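DNA polymerase III subunit beta (PDB 4S3I) confers processivity on DNA polymerases and other proteins by tethering them to DNA, along which it slides as a ring-shaped dimer. Local coordinates at residues K166-S171 against I188-T193; K211-N216 against H233-K238; K253-S258 against R342-S347. All coordinates share one frame; numbering follows the deposited sequence.

Interaction 1: K166-S171 against I188-T193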
loop_
_atom_site.group_PDB
_atom_site.type_symbol
_atom_site.label_atom_id
_atom_site.label_comp_id
_atom_site.label_asym_id
_atom_site.label_seq_id
_atom_site.Cartn_x
_atom_site.Cartn_y
_atom_site.Cartn_z
ATOM N N LYS A 166 14.793 -11.631 -41.824
ATOM C CA LYS A 166 14.961 -11.043 -43.152
ATOM C C LYS A 166 14.712 -9.545 -43.130
ATOM O O LYS A 166 15.475 -8.760 -43.701
ATOM C CB LYS A 166 14.015 -11.689 -44.165
ATOM C CG LYS A 166 14.697 -12.086 -45.462
ATOM C CD LYS A 166 15.413 -13.425 -45.304
ATOM C CE LYS A 166 16.882 -13.365 -45.712
ATOM N NZ LYS A 166 17.736 -12.731 -44.665
ATOM N N HIS A 167 13.638 -9.157 -42.456
ATOM C CA HIS A 167 13.227 -7.769 -42.448
ATOM C C HIS A 167 13.719 -7.045 -41.199
ATOM O O HIS A 167 13.474 -5.852 -41.036
ATOM C CB HIS A 167 11.711 -7.675 -42.636
ATOM C CG HIS A 167 11.231 -8.324 -43.900
ATOM N ND1 HIS A 167 10.513 -9.500 -43.912
ATOM C CD2 HIS A 167 11.398 -7.971 -45.200
ATOM C CE1 HIS A 167 10.242 -9.836 -45.162
ATOM N NE2 HIS A 167 10.771 -8.927 -45.961
ATOM N N GLN A 168 14.447 -7.772 -40.347
ATOM C CA GLN A 168 15.030 -7.205 -39.133
ATOM C C GLN A 168 13.964 -6.495 -38.299
ATOM O O GLN A 168 14.117 -5.336 -37.876
ATOM C CB GLN A 168 16.193 -6.275 -39.475
ATOM C CG GLN A 168 17.363 -7.000 -40.171
ATOM C CD GLN A 168 18.053 -8.038 -39.273
ATOM O OE1 GLN A 168 18.967 -7.711 -38.513
ATOM N NE2 GLN A 168 17.623 -9.294 -39.372
ATOM N N THR A 169 12.857 -7.197 -38.092
ATOM C CA THR A 169 11.787 -6.658 -37.277
ATOM C C THR A 169 11.385 -7.654 -36.211
ATOM O O THR A 169 11.328 -8.863 -36.453
ATOM C CB THR A 169 10.537 -6.232 -38.098
ATOM O OG1 THR A 169 9.795 -7.390 -38.500
ATOM C CG2 THR A 169 10.928 -5.410 -39.313
ATOM N N LEU A 170 11.121 -7.127 -35.025
ATOM C CA LEU A 170 10.615 -7.923 -33.926
ATOM C C LEU A 170 9.226 -7.400 -33.602
ATOM O O LEU A 170 9.049 -6.207 -33.314
ATOM C CB LEU A 170 11.526 -7.779 -32.709
ATOM C CG LEU A 170 10.986 -8.292 -31.372
ATOM C CD1 LEU A 170 10.701 -9.791 -31.452
ATOM C CD2 LEU A 170 11.987 -7.995 -30.267
ATOM N N SER A 171 8.231 -8.280 -33.672
ATOM C CA SER A 171 6.876 -7.897 -33.295
ATOM C C SER A 171 6.578 -8.404 -31.894
ATOM O O SER A 171 6.942 -9.530 -31.534
ATOM C CB SER A 171 5.851 -8.445 -34.288
ATOM O OG SER A 171 6.156 -8.034 -35.603
ATOM N N ILE A 188 16.074 -3.838 -36.159
ATOM C CA ILE A 188 16.646 -4.589 -35.059
ATOM C C ILE A 188 17.613 -5.592 -35.664
ATOM O O ILE A 188 17.221 -6.382 -36.526
ATOM C CB ILE A 188 15.549 -5.360 -34.313
ATOM C CG1 ILE A 188 14.424 -4.405 -33.930
ATOM C CG2 ILE A 188 16.121 -6.062 -33.084
ATOM C CD1 ILE A 188 14.888 -3.266 -33.041
ATOM N N SER A 189 18.875 -5.552 -35.238
ATOM C CA SER A 189 19.846 -6.532 -35.689
ATOM C C SER A 189 19.496 -7.887 -35.081
ATOM O O SER A 189 19.755 -8.130 -33.903
ATOM C CB SER A 189 21.268 -6.123 -35.296
ATOM O OG SER A 189 21.669 -4.952 -35.971
ATOM N N ILE A 190 18.897 -8.758 -35.888
ATOM C CA ILE A 190 18.500 -10.083 -35.425
ATOM C C ILE A 190 19.452 -11.146 -35.939
ATOM O O ILE A 190 19.665 -11.273 -37.152
ATOM C CB ILE A 190 17.061 -10.428 -35.868
ATOM C CG1 ILE A 190 16.071 -9.458 -35.232
ATOM C CG2 ILE A 190 16.709 -11.878 -35.514
ATOM C CD1 ILE A 190 14.610 -9.726 -35.611
ATOM N N HIS A 191 20.036 -11.906 -35.017
ATOM C CA HIS A 191 20.828 -13.068 -35.400
ATOM C C HIS A 191 20.020 -14.319 -35.099
ATOM O O HIS A 191 19.601 -14.539 -33.963
ATOM C CB HIS A 191 22.169 -13.088 -34.663
ATOM C CG HIS A 191 22.969 -11.843 -34.858
ATOM N ND1 HIS A 191 23.902 -11.703 -35.865
ATOM C CD2 HIS A 191 22.952 -10.661 -34.194
ATOM C CE1 HIS A 191 24.434 -10.497 -35.804
ATOM N NE2 HIS A 191 23.876 -9.844 -34.801
ATOM N N SER A 192 19.784 -15.127 -36.126
ATOM C CA SER A 192 18.885 -16.262 -36.003
ATOM C C SER A 192 19.281 -17.344 -36.986
ATOM O O SER A 192 19.758 -17.048 -38.081
ATOM C CB SER A 192 17.435 -15.825 -36.240
ATOM O OG SER A 192 16.549 -16.919 -36.120
ATOM N N THR A 193 19.095 -18.598 -36.594
ATOM C CA THR A 193 19.380 -19.716 -37.488
ATOM C C THR A 193 18.210 -19.946 -38.449
ATOM O O THR A 193 18.381 -20.498 -39.535
ATOM C CB THR A 193 19.702 -20.991 -36.690
ATOM O OG1 THR A 193 18.633 -21.258 -35.776
ATOM C CG2 THR A 193 20.991 -20.800 -35.893
#
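Gln168 meets Ile188 and Ile190 in a hydrogen-bonded contact between the turn before strand 169-175 and the chain running into strand 190-192. The contact lies in the central of the three DNA polymerase III beta domains. Gln168 belongs to a G1 beta bulge: it and Thr169 both face Asp164 on strand 158-164. The backbone of Gln168 has left-handed helical angles, as the first position of such a bulge usually does. Two bonds grip the partner segment, one from the backbone of Gln168 and one from its side chain. Ile188 N donates to Gln168 O at 3.0 Å, and the bond is nearly straight, 173° at the hydrogen. Ile190 N donates to Gln168 OE1 at 2.8 Å, from above the plane of the side-chain amide. The Gln168 chain bends at chi2 (-65°), which turns CD back to within 3.3 Å of Ile188 O. OE1 and Ile188 O are both acceptors, so their closeness probably costs part of what the bond to Ile190 N gains. The side chains of Gln168 and Ile190 run antiparallel alongside each other, with Gln168 NE2 3.7 Å from Ile190 CB. Apolar groups complete the contact. Leu170 packs on Leu136 and Ile188 on Phe135, both from helix 135-143. Ile190 CD1, anti to CA, ends 3.5 Å from Thr169 O.

Interaction 2: K211-N216 against H233-K238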
loop_
_atom_site.group_PDB
_atom_site.type_symbol
_atom_site.label_atom_id
_atom_site.label_comp_id
_atom_site.label_asym_id
_atom_site.label_seq_id
_atom_site.Cartn_x
_atom_site.Cartn_y
_atom_site.Cartn_z
ATOM N N LYS A 211 11.464 -5.639 -13.717
ATOM C CA LYS A 211 12.142 -5.191 -12.500
ATOM C C LYS A 211 13.656 -5.205 -12.671
ATOM O O LYS A 211 14.374 -4.510 -11.954
ATOM C CB LYS A 211 11.763 -6.056 -11.292
ATOM C CG LYS A 211 10.287 -6.205 -11.014
ATOM C CD LYS A 211 10.100 -7.174 -9.849
ATOM C CE LYS A 211 8.758 -7.888 -9.901
ATOM N NZ LYS A 211 8.659 -8.953 -8.851
ATOM N N LEU A 212 14.143 -6.006 -13.615
ATOM C CA LEU A 212 15.568 -6.268 -13.701
ATOM C C LEU A 212 16.254 -5.464 -14.788
ATOM O O LEU A 212 17.398 -5.020 -14.623
ATOM C CB LEU A 212 15.815 -7.756 -13.956
ATOM C CG LEU A 212 15.467 -8.684 -12.798
ATOM C CD1 LEU A 212 15.378 -10.133 -13.256
ATOM C CD2 LEU A 212 16.518 -8.541 -11.716
ATOM N N PHE A 213 15.563 -5.284 -15.909
ATOM C CA PHE A 213 16.246 -4.814 -17.111
ATOM C C PHE A 213 15.604 -3.561 -17.677
ATOM O O PHE A 213 14.424 -3.328 -17.486
ATOM C CB PHE A 213 16.261 -5.914 -18.175
ATOM C CG PHE A 213 16.923 -7.191 -17.720
ATOM C CD1 PHE A 213 18.309 -7.280 -17.642
ATOM C CD2 PHE A 213 16.159 -8.301 -17.382
ATOM C CE1 PHE A 213 18.932 -8.468 -17.217
ATOM C CE2 PHE A 213 16.761 -9.492 -16.962
ATOM C CZ PHE A 213 18.149 -9.574 -16.875
ATOM N N TYR A 214 16.394 -2.773 -18.390
ATOM C CA TYR A 214 15.890 -1.565 -19.026
ATOM C C TYR A 214 16.527 -1.424 -20.415
ATOM O O TYR A 214 15.852 -1.537 -21.438
ATOM C CB TYR A 214 16.184 -0.356 -18.143
ATOM C CG TYR A 214 15.645 0.939 -18.700
ATOM C CD1 TYR A 214 14.277 1.149 -18.811
ATOM C CD2 TYR A 214 16.504 1.956 -19.102
ATOM C CE1 TYR A 214 13.774 2.338 -19.321
ATOM C CE2 TYR A 214 16.013 3.149 -19.610
ATOM C CZ TYR A 214 14.647 3.331 -19.716
ATOM O OH TYR A 214 14.143 4.511 -20.221
ATOM N N GLU A 215 17.837 -1.212 -20.451
ATOM C CA GLU A 215 18.546 -1.214 -21.721
ATOM C C GLU A 215 19.932 -1.832 -21.570
ATOM O O GLU A 215 20.368 -2.131 -20.453
ATOM C CB GLU A 215 18.642 0.207 -22.289
ATOM C CG GLU A 215 19.352 1.189 -21.369
ATOM C CD GLU A 215 19.363 2.595 -21.942
ATOM O OE1 GLU A 215 18.776 2.792 -23.033
ATOM O OE2 GLU A 215 19.958 3.495 -21.306
ATOM N N ASN A 216 20.616 -2.008 -22.697
ATOM C CA ASN A 216 21.940 -2.619 -22.732
ATOM C C ASN A 216 21.945 -4.003 -22.080
ATOM O O ASN A 216 22.574 -4.222 -21.037
ATOM C CB ASN A 216 23.007 -1.685 -22.140
ATOM C CG ASN A 216 23.222 -0.433 -22.990
ATOM O OD1 ASN A 216 23.098 -0.473 -24.215
ATOM N ND2 ASN A 216 23.540 0.683 -22.337
ATOM N N HIS A 233 23.354 -9.355 -14.207
ATOM C CA HIS A 233 22.343 -10.407 -14.131
ATOM C C HIS A 233 22.317 -11.373 -15.307
ATOM O O HIS A 233 22.544 -10.979 -16.458
ATOM C CB HIS A 233 20.952 -9.785 -14.017
ATOM C CG HIS A 233 20.786 -8.869 -12.850
ATOM N ND1 HIS A 233 20.908 -9.297 -11.543
ATOM C CD2 HIS A 233 20.477 -7.552 -12.788
ATOM C CE1 HIS A 233 20.691 -8.279 -10.731
ATOM N NE2 HIS A 233 20.425 -7.207 -11.459
ATOM N N THR A 234 22.024 -12.639 -15.009
ATOM C CA THR A 234 21.611 -13.598 -16.024
ATOM C C THR A 234 20.251 -14.128 -15.591
ATOM O O THR A 234 20.136 -14.789 -14.559
ATOM C CB THR A 234 22.592 -14.770 -16.173
ATOM O OG1 THR A 234 23.910 -14.273 -16.452
ATOM C CG2 THR A 234 22.142 -15.716 -17.302
ATOM N N PHE A 235 19.224 -13.815 -16.372
ATOM C CA PHE A 235 17.865 -14.244 -16.103
ATOM C C PHE A 235 17.490 -15.269 -17.147
ATOM O O PHE A 235 17.894 -15.147 -18.318
ATOM C CB PHE A 235 16.934 -13.037 -16.221
ATOM C CG PHE A 235 15.468 -13.387 -16.277
ATOM C CD1 PHE A 235 14.707 -13.378 -15.121
ATOM C CD2 PHE A 235 14.844 -13.691 -17.491
ATOM C CE1 PHE A 235 13.344 -13.680 -15.161
ATOM C CE2 PHE A 235 13.488 -13.999 -17.543
ATOM C CZ PHE A 235 12.733 -13.994 -16.369
ATOM N N PHE A 236 16.723 -16.278 -16.747
ATOM C CA PHE A 236 16.107 -17.174 -17.720
ATOM C C PHE A 236 14.644 -17.465 -17.393
ATOM O O PHE A 236 14.212 -17.372 -16.240
ATOM C CB PHE A 236 16.878 -18.484 -17.849
ATOM C CG PHE A 236 16.505 -19.516 -16.815
ATOM C CD1 PHE A 236 15.494 -20.443 -17.063
ATOM C CD2 PHE A 236 17.175 -19.565 -15.597
ATOM C CE1 PHE A 236 15.140 -21.397 -16.098
ATOM C CE2 PHE A 236 16.845 -20.518 -14.640
ATOM C CZ PHE A 236 15.820 -21.431 -14.889
ATOM N N THR A 237 13.895 -17.824 -18.424
ATOM C CA THR A 237 12.544 -18.332 -18.253
ATOM C C THR A 237 12.275 -19.426 -19.256
ATOM O O THR A 237 12.763 -19.387 -20.392
ATOM C CB THR A 237 11.464 -17.227 -18.403
ATOM O OG1 THR A 237 10.160 -17.816 -18.270
ATOM C CG2 THR A 237 11.568 -16.553 -19.768
ATOM N N LYS A 238 11.520 -20.426 -18.825
ATOM C CA LYS A 238 11.021 -21.400 -19.768
ATOM C C LYS A 238 10.025 -20.644 -20.635
ATOM O O LYS A 238 9.400 -19.680 -20.174
ATOM C CB LYS A 238 10.336 -22.556 -19.043
ATOM C CG LYS A 238 10.008 -23.726 -19.943
ATOM C CD LYS A 238 9.068 -24.730 -19.271
ATOM C CE LYS A 238 9.697 -25.431 -18.070
ATOM N NZ LYS A 238 8.848 -26.568 -17.574
#
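Leu212 and Phe213 pack on His233 and Phe235 where the end of helix 203-212 lies over strand 233-238. This is helix-on-sheet packing, carried by side chains. Even the nearest pair of CA atoms, Leu212 and His233, is 8.0 Å apart. The tight part begins with the two methyl groups of Leu212, which part to different rings. Leu212 CD2 stands over the centre of the His233 ring, 4.2 Å from its centroid and only 9° off the normal, a CH-pi contact. Leu212 CD1 reaches Phe235 CD1 at 3.8 Å, and these two side chains cross at about a right angle. Phe213 follows as the first residue to leave helical angles. It points its ring edge at Phe235: Phe213 CE2 is 3.6 Å from Phe235 CB, which lies in the ring plane. Phe213 CE1 is 4.0 Å from His233 CB. One face of the Phe213 ring is covered within its own segment by Leu212 CB. The solvent side is different. Lys211 is exposed and pairs with Glu208 in a salt bridge. Past Phe213 the chain turns away, and Tyr214 and Asn216 are exposed too. The His233 ring is held by more than Leu212: its ND1 bonds to Ser57 OG, and Tyr18 meets it edge-to-face. Strand 233-238 lies between strands 53-60 and 225-229 of one antiparallel sheet. Leu212 also touches Leu55 of strand 53-60, and Phe213 touches Ile228 of strand 225-229, while Phe235 packs up against Ala205, Glu208 and Ile209 of helix 203-212.

Interaction 3: K253-S258 against R342-S347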
loop_
_atom_site.group_PDB
_atom_site.type_symbol
_atom_site.label_atom_id
_atom_site.label_comp_id
_atom_site.label_asym_id
_atom_site.label_seq_id
_atom_site.Cartn_x
_atom_site.Cartn_y
_atom_site.Cartn_z
ATOM N N LYS A 253 -8.377 -4.467 -42.508
ATOM C CA LYS A 253 -7.447 -4.016 -43.537
ATOM C C LYS A 253 -7.462 -2.503 -43.637
ATOM O O LYS A 253 -6.412 -1.861 -43.728
ATOM C CB LYS A 253 -7.817 -4.625 -44.886
ATOM C CG LYS A 253 -8.199 -6.088 -44.801
ATOM C CD LYS A 253 -8.557 -6.646 -46.168
ATOM C CE LYS A 253 -8.846 -8.127 -46.076
ATOM N NZ LYS A 253 -9.125 -8.700 -47.414
ATOM N N GLU A 254 -8.669 -1.942 -43.624
ATOM C CA GLU A 254 -8.847 -0.498 -43.697
ATOM C C GLU A 254 -9.824 -0.041 -42.627
ATOM O O GLU A 254 -10.567 -0.849 -42.059
ATOM C CB GLU A 254 -9.387 -0.080 -45.067
ATOM C CG GLU A 254 -8.433 -0.296 -46.228
ATOM C CD GLU A 254 -8.857 0.482 -47.460
ATOM O OE1 GLU A 254 -9.937 0.179 -48.015
ATOM O OE2 GLU A 254 -8.114 1.406 -47.860
ATOM N N TYR A 255 -9.831 1.259 -42.369
ATOM C CA TYR A 255 -10.846 1.844 -41.502
ATOM C C TYR A 255 -11.597 2.941 -42.237
ATOM O O TYR A 255 -10.986 3.783 -42.898
ATOM C CB TYR A 255 -10.209 2.382 -40.223
ATOM C CG TYR A 255 -9.605 1.293 -39.374
ATOM C CD1 TYR A 255 -10.377 0.610 -38.441
ATOM C CD2 TYR A 255 -8.271 0.940 -39.514
ATOM C CE1 TYR A 255 -9.835 -0.395 -37.660
ATOM C CE2 TYR A 255 -7.716 -0.067 -38.737
ATOM C CZ TYR A 255 -8.506 -0.726 -37.812
ATOM O OH TYR A 255 -7.953 -1.720 -37.043
ATOM N N ILE A 256 -12.921 2.905 -42.128
ATOM C CA ILE A 256 -13.781 3.914 -42.728
ATOM C C ILE A 256 -13.441 5.292 -42.171
ATOM O O ILE A 256 -13.240 6.246 -42.924
ATOM C CB ILE A 256 -15.261 3.609 -42.451
ATOM C CG1 ILE A 256 -15.627 2.221 -42.989
ATOM C CG2 ILE A 256 -16.152 4.676 -43.064
ATOM C CD1 ILE A 256 -17.034 1.750 -42.629
ATOM N N SER A 257 -13.363 5.382 -40.846
ATOM C CA SER A 257 -13.110 6.657 -40.185
ATOM C C SER A 257 -11.908 6.622 -39.237
ATOM O O SER A 257 -11.702 5.637 -38.509
ATOM C CB SER A 257 -14.361 7.117 -39.439
ATOM O OG SER A 257 -15.415 6.189 -39.599
ATOM N N SER A 258 -11.122 7.699 -39.262
ATOM C CA SER A 258 -10.014 7.902 -38.332
ATOM C C SER A 258 -10.069 9.297 -37.694
ATOM O O SER A 258 -9.958 10.311 -38.388
ATOM C CB SER A 258 -8.675 7.727 -39.040
ATOM O OG SER A 258 -8.498 6.396 -39.484
ATOM N N ARG A 342 -9.432 4.698 -34.863
ATOM C CA ARG A 342 -9.849 4.227 -36.186
ATOM C C ARG A 342 -11.013 3.256 -36.073
ATOM O O ARG A 342 -10.944 2.262 -35.344
ATOM C CB ARG A 342 -8.687 3.550 -36.933
ATOM C CG ARG A 342 -7.423 4.368 -37.031
ATOM C CD ARG A 342 -6.453 3.773 -38.057
ATOM N NE ARG A 342 -5.120 4.360 -37.933
ATOM C CZ ARG A 342 -4.758 5.522 -38.475
ATOM N NH1 ARG A 342 -5.627 6.226 -39.195
ATOM N NH2 ARG A 342 -3.524 5.984 -38.300
ATOM N N CYS A 343 -12.079 3.527 -36.819
ATOM C CA CYS A 343 -13.316 2.756 -36.692
ATOM C C CYS A 343 -13.896 2.359 -38.042
ATOM O O CYS A 343 -13.666 3.023 -39.058
ATOM C CB CYS A 343 -14.391 3.589 -35.989
ATOM S SG CYS A 343 -14.017 4.178 -34.320
ATOM N N ASN A 344 -14.671 1.283 -38.027
ATOM C CA ASN A 344 -15.575 0.968 -39.119
ATOM C C ASN A 344 -16.985 1.060 -38.555
ATOM O O ASN A 344 -17.364 2.094 -38.014
ATOM C CB ASN A 344 -15.269 -0.418 -39.693
ATOM C CG ASN A 344 -13.937 -0.459 -40.401
ATOM O OD1 ASN A 344 -13.664 0.373 -41.269
ATOM N ND2 ASN A 344 -13.080 -1.398 -40.009
ATOM N N GLU A 345 -17.752 -0.019 -38.644
ATOM C CA GLU A 345 -19.083 -0.045 -38.038
ATOM C C GLU A 345 -18.996 -0.055 -36.500
ATOM O O GLU A 345 -18.004 -0.531 -35.931
ATOM C CB GLU A 345 -19.874 -1.256 -38.549
ATOM C CG GLU A 345 -21.272 -0.925 -39.063
ATOM C CD GLU A 345 -21.284 0.232 -40.050
ATOM O OE1 GLU A 345 -22.042 1.201 -39.816
ATOM O OE2 GLU A 345 -20.541 0.171 -41.056
ATOM N N PRO A 346 -20.026 0.490 -35.822
ATOM C CA PRO A 346 -20.027 0.561 -34.357
ATOM C C PRO A 346 -19.987 -0.807 -33.709
ATOM O O PRO A 346 -19.648 -0.891 -32.531
ATOM C CB PRO A 346 -21.381 1.208 -34.038
ATOM C CG PRO A 346 -21.700 2.018 -35.228
ATOM C CD PRO A 346 -21.159 1.234 -36.401
ATOM N N SER A 347 -20.364 -1.845 -34.454
ATOM C CA SER A 347 -20.349 -3.212 -33.945
ATOM C C SER A 347 -19.015 -3.892 -34.267
ATOM O O SER A 347 -18.778 -5.033 -33.864
ATOM C CB SER A 347 -21.497 -4.012 -34.557
ATOM O OG SER A 347 -21.448 -3.935 -35.972
#
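Arg342 runs across Tyr255 to Ser258 where two antiparallel strands of the C-terminal domain pair near the surface. Ser257 and Cys343 form a hydrogen-bonded pair, with Cys343 N to Ser257 O at 2.7 Å and the return bond from Ser257 N to Cys343 O. Ser258 and Arg342 are the non-hydrogen-bonded pair beside it. Ile256 and Ser257 both face Cys343, which makes a classic beta bulge. The Arg342 side chain can be followed outward. Arg342 CB lies over one face of the Tyr255 ring, 3.7 Å from its centroid, in a CH-pi contact shifted toward Tyr255 CG. Arg342 CG comes 3.4 Å from Ser258 OG. The chain then stays extended, with CD of Arg342 anti to CA (chi2 -166°) and 3.7 Å from Tyr255 CD2. NE bonds to Gln353 OE1. Arg342 NH1 donates to Ser258 OG at 2.9 Å, with the hydroxyl near the guanidinium plane, at its edge. The guanidinium thus has partners on both neighbouring strands. At the other end of the contact the Asn344 amide binds the backbone at and just before the bulge. Asn344 OD1 accepts from Ile256 N, a bulge residue, at 2.8 Å. Asn344 ND2 gives a longer bond, 3.3 Å, to Glu254 O, which lies in the amide plane. That amide is turned only 8° from the plane of the Tyr255 ring. Strand 257-262 is the outermost strand of its sheet within this chain, and strand 338-343 comes next. Beyond that lies strand 350-354, whose Leu351 touches both Tyr255 and Arg342 and whose Phe350 touches Cys343.

How the interactions relate
From the N terminus, the three contacts close one after another; none nests or crosses. Interaction 1 closes a loop around strands 169-175 and 179-185. Interaction 2 closes one around strands 217-221 and 225-229, about 12 Å away at the nearest atoms. Both lie in the central domain. Interaction 2 also reaches strand 53-60 of the N-terminal domain, since its sheet spans both domains; strand 190-192 of interaction 1 is the far edge of that sheet. Interaction 3 closes the longest loop, 83 residues, within the C-terminal domain. It shares a second sheet with interaction 1, in which strand 179-185 pairs with strand 368-371 and so joins central to C-terminal domain.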